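Local coordinates for protein ancestral D-type dye decolorizing peroxidase (Geotrichum candidum, PDB 7ANV) that probably uses its heme to oxidise dyes and other substrates with hydrogen peroxide, as a dye-decolorizing peroxidase, at residues 22-27 and 174-179; 271-276 and 450-455. All blocks are in the same frame, centred on the assembly; numbering follows the deposited sequence.

How the contacts relate
Contact 1 and contact 2 lie on opposite sides of the chain's centre, with centres about 50 Å apart and nearest atoms about 34 Å apart, so they do not touch. They follow one another in sequence: 22-27 and 174-179 come together within the DyP dimeric alpha+beta barrel domain, well before 271-276 and 450-455 meet. Contact 1 pairs two strands of a sheet and is partly buried; contact 2 brings two surface loops together, partly through water. The side chain of Tyr-23 in contact 1 is about 13 Å from the bound heme, too far to touch it, and contact 1 lies outside the residue range of the heme pocket, which runs from 193 to 466.

Contact 1. Residues 22-27 and 174-179; sequences TYFFFK and IHEVLT
A classic beta bulge, with Val-177 and Leu-178 both facing Phe-25, marks the antiparallel pairing of strands 20-28 and 174-183. The latter is an outermost strand, within this chain, of the four-stranded antiparallel sheet of the N-terminal ferredoxin-like (dimeric alpha+beta barrel) domain. Phe-25 O accepts from Val-177 N at 2.8 Å and, weakly, from Leu-178 N at 3.4 Å. Phe-25 N gives its hydrogen to Leu-178 O at 2.8 Å, and that same oxygen lies at the edge of the Phe-25 ring. Past the bulge, Lys-27 and His-175 exchange two backbone bonds.

Phe-25 and Leu-178 point the same way, side by side, on the face where Phe-251 and Phe-135 meet the Phe-25 ring edge-to-face. The other face carries Phe-24, Phe-26, Glu-176 and Thr-179, with helix 151-164 against it. With CG anti to the backbone N (chi1 -178°), the Phe-24 ring lies among three residues of the edge strand: CE1 is 3.8 Å from Ile-174 CD1, CZ 3.8 Å from Glu-176 CB, and CD2 3.7 Å from Thr-179 OG1. Ile-174 also reaches Phe-26, its CG2 lying near CD1 of that ring.

Glu-176 and Thr-179 are three residues apart across the bulge, and the Thr-179 OG1 hydroxyl donates to Glu-176 OE2 at 2.7 Å, approaching from well above the carboxylate plane. An alanine in place of Glu-176 would probably leave the Thr-179 hydroxyl without its carboxylate acceptor and thin the packing at Phe-24 CE2, where Glu-176 CG sits at 3.9 Å. The Glu-176 chain is extended and crosses the Phe-24 side chain at about a right angle, its carboxylate plane turned 42° from the ring.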
loop_
_atom_site.group_PDB
_atom_site.type_symbol
_atom_site.label_atom_id
_atom_site.label_comp_id
_atom_site.label_asym_id
_atom_site.label_seq_id
_atom_site.Cartn_x
_atom_site.Cartn_y
_atom_site.Cartn_z
ATOM N N THR A 22 -12.482 0.242 9.094
ATOM C CA THR A 22 -12.345 1.511 9.812
ATOM C C THR A 22 -10.993 1.499 10.507
ATOM O O THR A 22 -10.597 0.467 11.069
ATOM C CB THR A 22 -13.499 1.740 10.789
ATOM O OG1 THR A 22 -14.668 1.985 10.009
ATOM C CG2 THR A 22 -13.223 2.936 11.672
ATOM N N TYR A 23 -10.255 2.589 10.365
ATOM C CA TYR A 23 -8.999 2.825 11.095
ATOM C C TYR A 23 -9.306 3.802 12.216
ATOM O O TYR A 23 -9.704 4.928 11.924
ATOM C CB TYR A 23 -7.976 3.353 10.096
ATOM C CG TYR A 23 -7.587 2.327 9.087
ATOM C CD1 TYR A 23 -8.307 2.184 7.919
ATOM C CD2 TYR A 23 -6.481 1.531 9.282
ATOM C CE1 TYR A 23 -7.976 1.228 6.979
ATOM C CE2 TYR A 23 -6.129 0.582 8.345
ATOM C CZ TYR A 23 -6.864 0.445 7.190
ATOM O OH TYR A 23 -6.538 -0.480 6.246
ATOM N N PHE A 24 -9.114 3.357 13.453
ATOM C CA PHE A 24 -9.346 4.157 14.683
ATOM C C PHE A 24 -7.982 4.536 15.257
ATOM O O PHE A 24 -7.280 3.678 15.869
ATOM C CB PHE A 24 -10.225 3.334 15.624
ATOM C CG PHE A 24 -10.597 4.024 16.892
ATOM C CD1 PHE A 24 -9.730 4.038 17.968
ATOM C CD2 PHE A 24 -11.851 4.576 17.036
ATOM C CE1 PHE A 24 -10.132 4.624 19.168
ATOM C CE2 PHE A 24 -12.238 5.163 18.230
ATOM C CZ PHE A 24 -11.364 5.192 19.283
ATOM N N PHE A 25 -7.580 5.788 15.023
ATOM C CA PHE A 25 -6.250 6.285 15.449
ATOM C C PHE A 25 -6.448 6.878 16.839
ATOM O O PHE A 25 -7.383 7.675 17.073
ATOM C CB PHE A 25 -5.704 7.338 14.490
ATOM C CG PHE A 25 -5.462 6.806 13.110
ATOM C CD1 PHE A 25 -4.255 6.184 12.807
ATOM C CD2 PHE A 25 -6.409 6.932 12.116
ATOM C CE1 PHE A 25 -4.020 5.710 11.533
ATOM C CE2 PHE A 25 -6.175 6.430 10.847
ATOM C CZ PHE A 25 -4.970 5.853 10.543
ATOM N N PHE A 26 -5.630 6.462 17.786
ATOM C CA PHE A 26 -5.867 6.842 19.190
ATOM C C PHE A 26 -4.597 7.347 19.843
ATOM O O PHE A 26 -3.480 7.064 19.407
ATOM C CB PHE A 26 -6.452 5.672 19.988
ATOM C CG PHE A 26 -5.523 4.489 20.100
ATOM C CD1 PHE A 26 -4.629 4.379 21.158
ATOM C CD2 PHE A 26 -5.579 3.466 19.167
ATOM C CE1 PHE A 26 -3.781 3.287 21.264
ATOM C CE2 PHE A 26 -4.717 2.387 19.264
ATOM C CZ PHE A 26 -3.831 2.291 20.310
ATOM N N LYS A 27 -4.832 8.152 20.873
ATOM C CA LYS A 27 -3.821 8.596 21.843
ATOM C C LYS A 27 -4.125 7.862 23.139
ATOM O O LYS A 27 -5.316 7.779 23.528
ATOM C CB LYS A 27 -3.902 10.115 21.986
ATOM C CG LYS A 27 -2.936 10.726 22.978
ATOM C CD LYS A 27 -3.116 12.235 23.082
ATOM C CE LYS A 27 -2.051 12.924 23.907
ATOM N NZ LYS A 27 -2.597 14.176 24.488
ATOM N N ILE A 174 -7.992 5.773 26.413
ATOM C CA ILE A 174 -7.577 6.334 25.101
ATOM C C ILE A 174 -8.559 7.425 24.695
ATOM O O ILE A 174 -9.698 7.429 25.199
ATOM C CB ILE A 174 -7.508 5.233 24.024
ATOM C CG1 ILE A 174 -8.895 4.726 23.621
ATOM C CG2 ILE A 174 -6.633 4.095 24.507
ATOM C CD1 ILE A 174 -8.844 3.612 22.595
ATOM N N HIS A 175 -8.103 8.264 23.778
ATOM C CA HIS A 175 -8.838 9.380 23.145
ATOM C C HIS A 175 -8.744 9.130 21.641
ATOM O O HIS A 175 -7.616 8.876 21.122
ATOM C CB HIS A 175 -8.240 10.726 23.600
ATOM C CG HIS A 175 -8.597 11.910 22.751
ATOM N ND1 HIS A 175 -9.780 12.609 22.911
ATOM C CD2 HIS A 175 -7.942 12.525 21.730
ATOM C CE1 HIS A 175 -9.849 13.584 22.026
ATOM N NE2 HIS A 175 -8.740 13.552 21.285
ATOM N N GLU A 176 -9.851 9.231 20.934
ATOM C CA GLU A 176 -9.890 9.128 19.452
ATOM C C GLU A 176 -9.213 10.373 18.859
ATOM O O GLU A 176 -9.639 11.497 19.204
ATOM C CB GLU A 176 -11.341 9.010 19.023
ATOM C CG GLU A 176 -11.527 8.951 17.516
ATOM C CD GLU A 176 -12.973 9.051 17.092
ATOM O OE1 GLU A 176 -13.881 8.767 17.947
ATOM O OE2 GLU A 176 -13.190 9.391 15.909
ATOM N N VAL A 177 -8.223 10.213 17.991
ATOM C CA VAL A 177 -7.574 11.338 17.253
ATOM C C VAL A 177 -8.277 11.491 15.918
ATOM O O VAL A 177 -8.555 12.611 15.478
ATOM C CB VAL A 177 -6.068 11.091 17.056
ATOM C CG1 VAL A 177 -5.403 12.217 16.283
ATOM C CG2 VAL A 177 -5.363 10.851 18.373
ATOM N N LEU A 178 -8.589 10.366 15.286
ATOM C CA LEU A 178 -9.125 10.365 13.914
ATOM C C LEU A 178 -9.715 8.977 13.668
ATOM O O LEU A 178 -9.082 7.963 14.056
ATOM C CB LEU A 178 -8.004 10.682 12.911
ATOM C CG LEU A 178 -8.398 10.648 11.435
ATOM C CD1 LEU A 178 -9.355 11.775 11.073
ATOM C CD2 LEU A 178 -7.170 10.699 10.536
ATOM N N THR A 179 -10.864 8.946 13.011
ATOM C CA THR A 179 -11.390 7.692 12.436
ATOM C C THR A 179 -11.525 7.879 10.933
ATOM O O THR A 179 -12.018 8.960 10.515
ATOM C CB THR A 179 -12.722 7.314 13.086
ATOM O OG1 THR A 179 -12.477 7.254 14.488
ATOM C CG2 THR A 179 -13.243 5.979 12.614
#

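Contact 2. Residues 271-276 and 450-455. With SO4 (sulfate ion), chain I.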
loop_
_atom_site.group_PDB
_atom_site.type_symbol
_atom_site.label_atom_id
_atom_site.label_comp_id
_atom_site.label_asym_id
_atom_site.label_seq_id
_atom_site.Cartn_x
_atom_site.Cartn_y
_atom_site.Cartn_z
ATOM N N LYS A 271 -1.228 7.752 -30.307
ATOM C CA LYS A 271 -1.430 7.442 -31.742
ATOM C C LYS A 271 -0.286 6.565 -32.242
ATOM O O LYS A 271 0.857 7.028 -32.316
ATOM C CB LYS A 271 -1.515 8.727 -32.560
ATOM C CG LYS A 271 -2.567 9.690 -32.047
ATOM C CD LYS A 271 -2.465 11.103 -32.592
ATOM C CE LYS A 271 -3.025 12.083 -31.579
ATOM N NZ LYS A 271 -3.101 13.459 -32.127
ATOM N N LEU A 272 -0.596 5.318 -32.533
ATOM C CA LEU A 272 0.363 4.326 -33.056
ATOM C C LEU A 272 0.479 4.531 -34.551
ATOM O O LEU A 272 -0.415 5.116 -35.166
ATOM C CB LEU A 272 -0.139 2.925 -32.744
ATOM C CG LEU A 272 -0.312 2.555 -31.278
ATOM C CD1 LEU A 272 -0.805 1.133 -31.190
ATOM C CD2 LEU A 272 0.977 2.718 -30.515
ATOM N N PRO A 273 1.605 4.112 -35.176
ATOM C CA PRO A 273 1.732 4.182 -36.618
ATOM C C PRO A 273 0.508 3.575 -37.320
ATOM O O PRO A 273 0.020 2.526 -36.944
ATOM C CB PRO A 273 2.996 3.364 -36.916
ATOM C CG PRO A 273 3.806 3.486 -35.641
ATOM C CD PRO A 273 2.769 3.485 -34.527
ATOM N N GLY A 274 0.023 4.276 -38.317
ATOM C CA GLY A 274 -1.166 3.873 -39.075
ATOM C C GLY A 274 -2.396 4.605 -38.588
ATOM O O GLY A 274 -3.374 4.673 -39.346
ATOM N N ASN A 275 -2.356 5.159 -37.374
ATOM C CA ASN A 275 -3.469 5.988 -36.852
ATOM C C ASN A 275 -4.756 5.151 -36.804
ATOM O O ASN A 275 -5.840 5.708 -37.052
ATOM C CB ASN A 275 -3.656 7.272 -37.669
ATOM C CG ASN A 275 -4.576 8.265 -36.975
ATOM O OD1 ASN A 275 -4.626 8.330 -35.752
ATOM N ND2 ASN A 275 -5.301 9.064 -37.743
ATOM N N ASN A 276 -4.678 3.887 -36.395
ATOM C CA ASN A 276 -5.848 2.984 -36.322
ATOM C C ASN A 276 -6.655 3.207 -35.030
ATOM O O ASN A 276 -7.874 3.027 -35.099
ATOM C CB ASN A 276 -5.422 1.526 -36.384
ATOM C CG ASN A 276 -4.767 1.166 -37.701
ATOM O OD1 ASN A 276 -5.059 1.730 -38.766
ATOM N ND2 ASN A 276 -3.864 0.206 -37.643
ATOM N N ASP A 450 4.781 6.274 -25.403
ATOM C CA ASP A 450 4.490 5.966 -26.832
ATOM C C ASP A 450 5.428 4.843 -27.263
ATOM O O ASP A 450 6.619 5.073 -27.381
ATOM C CB ASP A 450 4.652 7.214 -27.683
ATOM C CG ASP A 450 4.401 6.959 -29.149
ATOM O OD1 ASP A 450 4.342 5.774 -29.566
ATOM O OD2 ASP A 450 4.292 7.952 -29.866
ATOM N N PRO A 451 4.954 3.607 -27.493
ATOM C CA PRO A 451 5.874 2.490 -27.718
ATOM C C PRO A 451 6.671 2.642 -29.010
ATOM O O PRO A 451 7.707 2.000 -29.141
ATOM C CB PRO A 451 4.955 1.259 -27.723
ATOM C CG PRO A 451 3.636 1.802 -28.165
ATOM C CD PRO A 451 3.549 3.197 -27.550
ATOM N N ASN A 452 6.177 3.438 -29.961
ATOM C CA ASN A 452 6.891 3.606 -31.258
ATOM C C ASN A 452 7.711 4.889 -31.235
ATOM O O ASN A 452 8.413 5.143 -32.272
ATOM C CB ASN A 452 5.939 3.523 -32.449
ATOM C CG ASN A 452 5.247 2.179 -32.483
ATOM O OD1 ASN A 452 4.167 2.017 -31.925
ATOM N ND2 ASN A 452 5.908 1.185 -33.078
ATOM N N ASN A 453 7.676 5.659 -30.129
ATOM C CA ASN A 453 8.507 6.890 -29.998
ATOM C C ASN A 453 8.901 7.037 -28.540
ATOM O O ASN A 453 8.468 7.960 -27.903
ATOM C CB ASN A 453 7.815 8.163 -30.473
ATOM C CG ASN A 453 7.464 8.113 -31.942
ATOM O OD1 ASN A 453 8.339 8.249 -32.798
ATOM N ND2 ASN A 453 6.189 7.924 -32.237
ATOM N N GLN A 454 9.692 6.090 -28.053
ATOM C CA GLN A 454 9.910 5.901 -26.608
ATOM C C GLN A 454 10.732 7.061 -26.039
ATOM O O GLN A 454 10.685 7.228 -24.842
ATOM C CB GLN A 454 10.595 4.569 -26.344
ATOM C CG GLN A 454 9.666 3.391 -26.624
ATOM C CD GLN A 454 10.372 2.065 -26.587
ATOM O OE1 GLN A 454 11.355 1.875 -25.870
ATOM N NE2 GLN A 454 9.883 1.149 -27.398
ATOM N N ALA A 455 11.496 7.808 -26.834
ATOM C CA ALA A 455 12.258 8.966 -26.303
ATOM C C ALA A 455 11.338 10.159 -25.975
ATOM O O ALA A 455 11.786 11.039 -25.189
ATOM C CB ALA A 455 13.346 9.377 -27.246
HETATM S S SO4 I . 12.493 7.266 -30.602
HETATM O O1 SO4 I . 13.136 8.242 -31.450
HETATM O O2 SO4 I . 11.832 6.269 -31.432
HETATM O O3 SO4 I . 11.523 7.938 -29.761
HETATM O O4 SO4 I . 13.480 6.624 -29.771
HETATM O O HOH W 1 3.336 5.946 -32.153
HETATM O O HOH W 2 1.184 9.102 -29.729
#
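The amide of Asn-452 and the ring of Pro-273 meet with the proline over one face of the amide: Pro-273 CG lies 3.7 Å from Asn-452 CG, while Pro-273 CD comes to 3.3 Å from Asn-452 OD1. Leu-272 CD2 reaches the same oxygen from the oxygen end of the group. The second flat group, the carboxylate of Asp-450, has both of its protein donors on one face. Asn-452 N bonds to Asp-450 OD1 at 3.0 Å, and Asn-453 ND2 to Asp-450 OD2 at 3.0 Å, each from above the plane. Water 2 lies on the other side, accepting from Lys-271 N and donating weakly to Asp-450 OD2.

Water 1 makes the firmer bridge between the loops, donating to Lys-271 O at 2.7 Å and to Asp-450 OD1 at 2.8 Å. Direct packing is modest: Leu-272 CD2 sits 3.7 Å from Pro-451 CG, the two side chains crossing at about a right angle. Chi1 of -60° puts Asn-452 CG anti to the carbonyl carbon, near the Pro-273 ring, and chi2 of 92° turns the face of the amide to it.

Gln-454 NE2 bonds back to Pro-451 O and also to Asp-332 O, tying this loop to Asp-332 of the same chain. At its far end Ala-455 N donates to O3 of a sulfate ion, probably from the crystallisation liquor, at 2.9 Å. The contact is thus a solvated surface junction of two turns: a type II beta turn over 272-275, and a type I beta turn over 450-453 that carries an Asx turn made by Asp-450.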